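Local coordinates for amidohydrolase 3 domain-containing protein (Pyrococcus horikoshii, PDB 3IGH), which is an uncharacterised metal-dependent hydrolase of the amidohydrolase family, probably cleaving carbon-nitrogen bonds other than peptide bonds, at residues Ser206-Asn211 with Phe232-Pro237; Ala217-Glu222 with Leu256-Val261. All coordinates share one frame; numbering follows the deposited sequence.

Interaction 1: Ser206-Asn211 with Phe232-Pro237; sequences SFMSVN and FAYVTP. With SO4 (sulfate ion), chain H.
Two parallel neighbours of the TIM-type barrel meet here, strands 202-210 and 230-235 of a beta-alpha-beta unit joined by helix 212-223. Phe207 N donates to Phe232 O, and Phe207 O accepts the nearly straight bond from Tyr234 N (2.8 Å). The chain turns a corner at Ser209, yet pairing resumes: Val210 N reaches Tyr234 O at 2.9 Å and Val210 O receives Thr236 N at 3.1 Å. On the face carrying Ser206, Met208 lies side by side with Tyr234; the bend at chi2 (-62°) brings SD to 4.4 Å from the Tyr234 ring centroid, an oblique Met-aromatic contact, and that at chi3 sets CE against Tyr234 CB and CG. Ser206 OG stands 3.9 Å from Tyr234 CE1 and shares a hydrogen bond with Ser451 OG. On the helix-facing side Val210 CG2 sits over the centre of the Phe207 ring and touches Ala233 CB. An alanine at Tyr234 would probably leave Met208 SD without its aromatic neighbour and Asp310 without the hydroxyl it bonds. Asn211 caps helix 212-223 through OD1 to Ala214 N, and ND2 donates to sulfate O1 (2.8 Å); such a helix start probably favours an anion, though this one probably came from crystallisation liquor.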
loop_
_atom_site.group_PDB
_atom_site.type_symbol
_atom_site.label_atom_id
_atom_site.label_comp_id
_atom_site.label_asym_id
_atom_site.label_seq_id
_atom_site.Cartn_x
_atom_site.Cartn_y
_atom_site.Cartn_z
ATOM N N SER A 206 1.669 8.992 -14.159
ATOM C CA SER A 206 2.886 8.398 -13.612
ATOM C C SER A 206 3.805 9.524 -13.174
ATOM O O SER A 206 4.221 10.366 -13.983
ATOM C CB SER A 206 3.624 7.515 -14.615
ATOM O OG SER A 206 2.812 6.456 -15.072
ATOM N N PHE A 207 4.100 9.530 -11.883
ATOM C CA PHE A 207 4.943 10.543 -11.256
ATOM C C PHE A 207 6.349 9.952 -11.239
ATOM O O PHE A 207 6.612 8.983 -10.540
ATOM C CB PHE A 207 4.381 10.850 -9.852
ATOM C CG PHE A 207 5.188 11.827 -9.009
ATOM C CD1 PHE A 207 6.291 12.533 -9.506
ATOM C CD2 PHE A 207 4.791 12.062 -7.689
ATOM C CE1 PHE A 207 7.024 13.408 -8.676
ATOM C CE2 PHE A 207 5.498 12.941 -6.862
ATOM C CZ PHE A 207 6.615 13.614 -7.354
ATOM N N MET A 208 7.235 10.541 -12.040
ATOM C CA MET A 208 8.606 10.042 -12.227
ATOM C C MET A 208 9.619 10.687 -11.294
ATOM O O MET A 208 9.537 11.877 -11.032
ATOM C CB MET A 208 9.038 10.281 -13.670
ATOM C CG MET A 208 7.932 9.946 -14.678
ATOM S SD MET A 208 7.461 8.202 -14.598
ATOM C CE MET A 208 9.062 7.587 -15.057
ATOM N N SER A 209 10.590 9.882 -10.844
ATOM C CA SER A 209 11.645 10.283 -9.894
ATOM C C SER A 209 11.079 10.833 -8.591
ATOM O O SER A 209 11.378 11.958 -8.171
ATOM C CB SER A 209 12.679 11.226 -10.529
ATOM O OG SER A 209 13.322 10.582 -11.609
ATOM N N VAL A 210 10.248 10.018 -7.957
ATOM C CA VAL A 210 9.726 10.351 -6.639
ATOM C C VAL A 210 10.877 10.166 -5.649
ATOM O O VAL A 210 11.399 9.053 -5.503
ATOM C CB VAL A 210 8.522 9.418 -6.273
ATOM C CG1 VAL A 210 8.019 9.683 -4.861
ATOM C CG2 VAL A 210 7.396 9.598 -7.266
ATOM N N ASN A 211 11.287 11.250 -4.987
ATOM C CA ASN A 211 12.344 11.169 -3.978
ATOM C C ASN A 211 11.772 10.866 -2.584
ATOM O O ASN A 211 10.581 10.581 -2.449
ATOM C CB ASN A 211 13.243 12.433 -3.982
ATOM C CG ASN A 211 12.493 13.721 -3.617
ATOM O OD1 ASN A 211 11.522 13.712 -2.858
ATOM N ND2 ASN A 211 12.963 14.850 -4.161
ATOM N N PHE A 232 0.841 6.873 -10.087
ATOM C CA PHE A 232 1.726 5.722 -10.207
ATOM C C PHE A 232 3.163 6.213 -9.975
ATOM O O PHE A 232 3.780 6.828 -10.854
ATOM C CB PHE A 232 1.521 5.025 -11.568
ATOM C CG PHE A 232 0.165 4.371 -11.698
ATOM C CD1 PHE A 232 0.015 3.003 -11.462
ATOM C CD2 PHE A 232 -0.977 5.135 -11.988
ATOM C CE1 PHE A 232 -1.243 2.398 -11.530
ATOM C CE2 PHE A 232 -2.244 4.539 -12.067
ATOM C CZ PHE A 232 -2.373 3.166 -11.832
ATOM N N ALA A 233 3.675 5.953 -8.775
ATOM C CA ALA A 233 4.967 6.490 -8.336
ATOM C C ALA A 233 6.144 5.682 -8.861
ATOM O O ALA A 233 6.264 4.490 -8.591
ATOM C CB ALA A 233 5.029 6.580 -6.815
ATOM N N TYR A 234 7.009 6.349 -9.614
ATOM C CA TYR A 234 8.278 5.757 -10.026
ATOM C C TYR A 234 9.375 6.431 -9.231
ATOM O O TYR A 234 9.696 7.605 -9.449
ATOM C CB TYR A 234 8.493 5.905 -11.536
ATOM C CG TYR A 234 7.669 4.942 -12.368
ATOM C CD1 TYR A 234 6.291 5.123 -12.530
ATOM C CD2 TYR A 234 8.277 3.862 -13.026
ATOM C CE1 TYR A 234 5.531 4.235 -13.301
ATOM C CE2 TYR A 234 7.518 2.967 -13.811
ATOM C CZ TYR A 234 6.147 3.170 -13.938
ATOM O OH TYR A 234 5.387 2.319 -14.703
ATOM N N VAL A 235 9.934 5.680 -8.290
ATOM C CA VAL A 235 10.880 6.212 -7.328
ATOM C C VAL A 235 12.316 6.315 -7.869
ATOM O O VAL A 235 12.676 5.697 -8.869
ATOM C CB VAL A 235 10.857 5.375 -6.018
ATOM C CG1 VAL A 235 9.422 5.251 -5.464
ATOM C CG2 VAL A 235 11.451 3.982 -6.235
ATOM N N THR A 236 13.135 7.117 -7.197
ATOM C CA THR A 236 14.559 7.199 -7.503
ATOM C C THR A 236 15.223 5.910 -7.003
ATOM O O THR A 236 14.661 5.233 -6.127
ATOM C CB THR A 236 15.216 8.400 -6.773
ATOM O OG1 THR A 236 15.085 8.212 -5.363
ATOM C CG2 THR A 236 14.554 9.727 -7.174
ATOM N N PRO A 237 16.403 5.547 -7.563
ATOM C CA PRO A 237 17.183 4.421 -7.015
ATOM C C PRO A 237 17.464 4.495 -5.511
ATOM O O PRO A 237 17.500 3.458 -4.849
ATOM C CB PRO A 237 18.502 4.504 -7.789
ATOM C CG PRO A 237 18.112 5.081 -9.112
ATOM C CD PRO A 237 17.050 6.116 -8.764
HETATM S S SO4 H . 16.474 13.972 -5.310
HETATM O O1 SO4 H . 15.260 14.684 -5.688
HETATM O O2 SO4 H . 17.649 14.763 -5.653
HETATM O O3 SO4 H . 16.464 13.730 -3.874
HETATM O O4 SO4 H . 16.529 12.694 -6.005
#

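Interaction 2: Ala217-Glu222 with Leu256-Val261; sequences ALFYLE and LTIAGV
Glu222 OE1 takes two backbone N-H groups at the start of strand 256-264, those of Leu256 and Arg255, while OE2 accepts Asn254 N. Leu256 N lies 3.0 Å from Glu222 OE1 and approaches from above the carboxylate plane, with 150° at the hydrogen. With CG anti to the backbone N (chi1 163°) and a bend at chi2, the glutamate also lays its chain against Leu256, whose CB is 3.6 Å from Glu222 OE1. Three backbone donors thus fix the carboxylate's rotation and would be expected to favour its charged form. Beyond it the contact turns apolar. Leu256 splits its two methyls: CD1 packs on Leu218 CB at 4.0 Å, and CD2 comes within 3.7 Å of Phe219 CD1. The leucine crosses both side chains at about a right angle. Farther along the strand, Ile258 CD1 meets the Phe219 ring obliquely, 3.8 Å from CE1 and equally close to CZ. Phe251 of the second subunit stacks edge-to-face with Phe219, so this layer continues into the dimer interface. Within the chain, helix 212-223 rests against strand 256-264 through Leu256 and Ile258, against strands 202-210 and 230-235 through Leu218, and against helix 183-199 through Ala217 and Leu221.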
loop_
_atom_site.group_PDB
_atom_site.type_symbol
_atom_site.label_atom_id
_atom_site.label_comp_id
_atom_site.label_asym_id
_atom_site.label_seq_id
_atom_site.Cartn_x
_atom_site.Cartn_y
_atom_site.Cartn_z
ATOM N N ALA A 217 5.202 12.595 1.419
ATOM C CA ALA A 217 4.052 13.443 1.120
ATOM C C ALA A 217 2.924 12.642 0.466
ATOM O O ALA A 217 1.753 12.785 0.827
ATOM C CB ALA A 217 4.481 14.594 0.212
ATOM N N LEU A 218 3.283 11.803 -0.502
ATOM C CA LEU A 218 2.299 10.957 -1.183
ATOM C C LEU A 218 1.592 9.993 -0.231
ATOM O O LEU A 218 0.364 9.862 -0.289
ATOM C CB LEU A 218 2.940 10.189 -2.350
ATOM C CG LEU A 218 3.334 10.983 -3.606
ATOM C CD1 LEU A 218 4.173 10.109 -4.532
ATOM C CD2 LEU A 218 2.099 11.551 -4.336
ATOM N N PHE A 219 2.370 9.338 0.638
ATOM C CA PHE A 219 1.827 8.464 1.687
ATOM C C PHE A 219 0.862 9.228 2.608
ATOM O O PHE A 219 -0.207 8.730 2.939
ATOM C CB PHE A 219 2.952 7.836 2.532
ATOM C CG PHE A 219 3.626 6.644 1.892
ATOM C CD1 PHE A 219 2.884 5.669 1.215
ATOM C CD2 PHE A 219 4.995 6.471 2.012
ATOM C CE1 PHE A 219 3.514 4.555 0.636
ATOM C CE2 PHE A 219 5.634 5.364 1.445
ATOM C CZ PHE A 219 4.891 4.404 0.750
ATOM N N TYR A 220 1.250 10.437 3.007
ATOM C CA TYR A 220 0.393 11.303 3.823
ATOM C C TYR A 220 -0.944 11.593 3.127
ATOM O O TYR A 220 -2.011 11.374 3.698
ATOM C CB TYR A 220 1.124 12.620 4.147
ATOM C CG TYR A 220 0.235 13.642 4.821
ATOM C CD1 TYR A 220 -0.042 13.562 6.189
ATOM C CD2 TYR A 220 -0.346 14.686 4.087
ATOM C CE1 TYR A 220 -0.869 14.500 6.810
ATOM C CE2 TYR A 220 -1.175 15.616 4.693
ATOM C CZ TYR A 220 -1.424 15.523 6.058
ATOM O OH TYR A 220 -2.242 16.446 6.659
ATOM N N LEU A 221 -0.874 12.066 1.884
ATOM C CA LEU A 221 -2.075 12.414 1.123
ATOM C C LEU A 221 -3.002 11.229 0.893
ATOM O O LEU A 221 -4.213 11.368 1.004
ATOM C CB LEU A 221 -1.697 13.053 -0.215
ATOM C CG LEU A 221 -1.134 14.479 -0.138
ATOM C CD1 LEU A 221 -0.579 14.868 -1.477
ATOM C CD2 LEU A 221 -2.200 15.489 0.312
ATOM N N GLU A 222 -2.420 10.073 0.572
ATOM C CA GLU A 222 -3.165 8.811 0.451
ATOM C C GLU A 222 -3.920 8.428 1.742
ATOM O O GLU A 222 -5.112 8.129 1.674
ATOM C CB GLU A 222 -2.242 7.680 -0.051
ATOM C CG GLU A 222 -2.739 6.232 0.135
ATOM C CD GLU A 222 -3.733 5.749 -0.921
ATOM O OE1 GLU A 222 -3.986 6.454 -1.923
ATOM O OE2 GLU A 222 -4.263 4.631 -0.740
ATOM N N LEU A 256 -2.868 5.946 -4.638
ATOM C CA LEU A 256 -1.424 5.807 -4.788
ATOM C C LEU A 256 -1.026 4.367 -5.097
ATOM O O LEU A 256 -1.431 3.430 -4.395
ATOM C CB LEU A 256 -0.712 6.281 -3.509
ATOM C CG LEU A 256 0.821 6.166 -3.446
ATOM C CD1 LEU A 256 1.479 7.096 -4.488
ATOM C CD2 LEU A 256 1.331 6.474 -2.034
ATOM N N THR A 257 -0.224 4.207 -6.145
ATOM C CA THR A 257 0.438 2.949 -6.455
ATOM C C THR A 257 1.947 3.146 -6.343
ATOM O O THR A 257 2.510 4.052 -6.975
ATOM C CB THR A 257 0.127 2.494 -7.901
ATOM O OG1 THR A 257 -1.290 2.487 -8.097
ATOM C CG2 THR A 257 0.691 1.091 -8.192
ATOM N N ILE A 258 2.605 2.307 -5.547
ATOM C CA ILE A 258 4.066 2.208 -5.609
ATOM C C ILE A 258 4.311 1.375 -6.858
ATOM O O ILE A 258 4.035 0.177 -6.866
ATOM C CB ILE A 258 4.659 1.536 -4.336
ATOM C CG1 ILE A 258 4.134 2.225 -3.067
ATOM C CG2 ILE A 258 6.205 1.522 -4.380
ATOM C CD1 ILE A 258 4.375 3.751 -3.005
ATOM N N ALA A 259 4.765 2.019 -7.927
ATOM C CA ALA A 259 4.713 1.409 -9.261
ATOM C C ALA A 259 6.062 0.898 -9.787
ATOM O O ALA A 259 6.123 -0.144 -10.433
ATOM C CB ALA A 259 4.095 2.400 -10.278
ATOM N N GLY A 260 7.131 1.643 -9.554
ATOM C CA GLY A 260 8.401 1.307 -10.195
ATOM C C GLY A 260 9.576 2.160 -9.774
ATOM O O GLY A 260 9.494 2.902 -8.801
ATOM N N VAL A 261 10.671 2.024 -10.516
ATOM C CA VAL A 261 11.870 2.843 -10.337
ATOM C C VAL A 261 12.146 3.568 -11.660
ATOM O O VAL A 261 11.832 3.050 -12.740
ATOM C CB VAL A 261 13.110 1.971 -9.914
ATOM C CG1 VAL A 261 13.518 0.999 -11.022
ATOM C CG2 VAL A 261 14.308 2.843 -9.504
#

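Interaction 1 is part of the barrel wall, and interaction 2 packs a helix on its outside; their centres are about 9 Å apart. Helix 212-223, which carries Ala217-Glu222, follows strand 202-210 and leads to strand 230-235, so the contacts interlock along the sequence. Strands 230-235 and 256-264 are themselves neighbours: Ala233 N to Thr257 O and Val235 N to Gly260 O are both 2.9 Å, probable hydrogen bonds. Leu218 touches Phe207 and Val210 of interaction 1 as well as Leu256. In this family the metal site usually lies at the C-terminal ends of the barrel strands, so the Met208 face probably looks toward it; that side chain lies about 5 Å from another sulfate, probably from crystallisation liquor. Phe219 faces the other subunit.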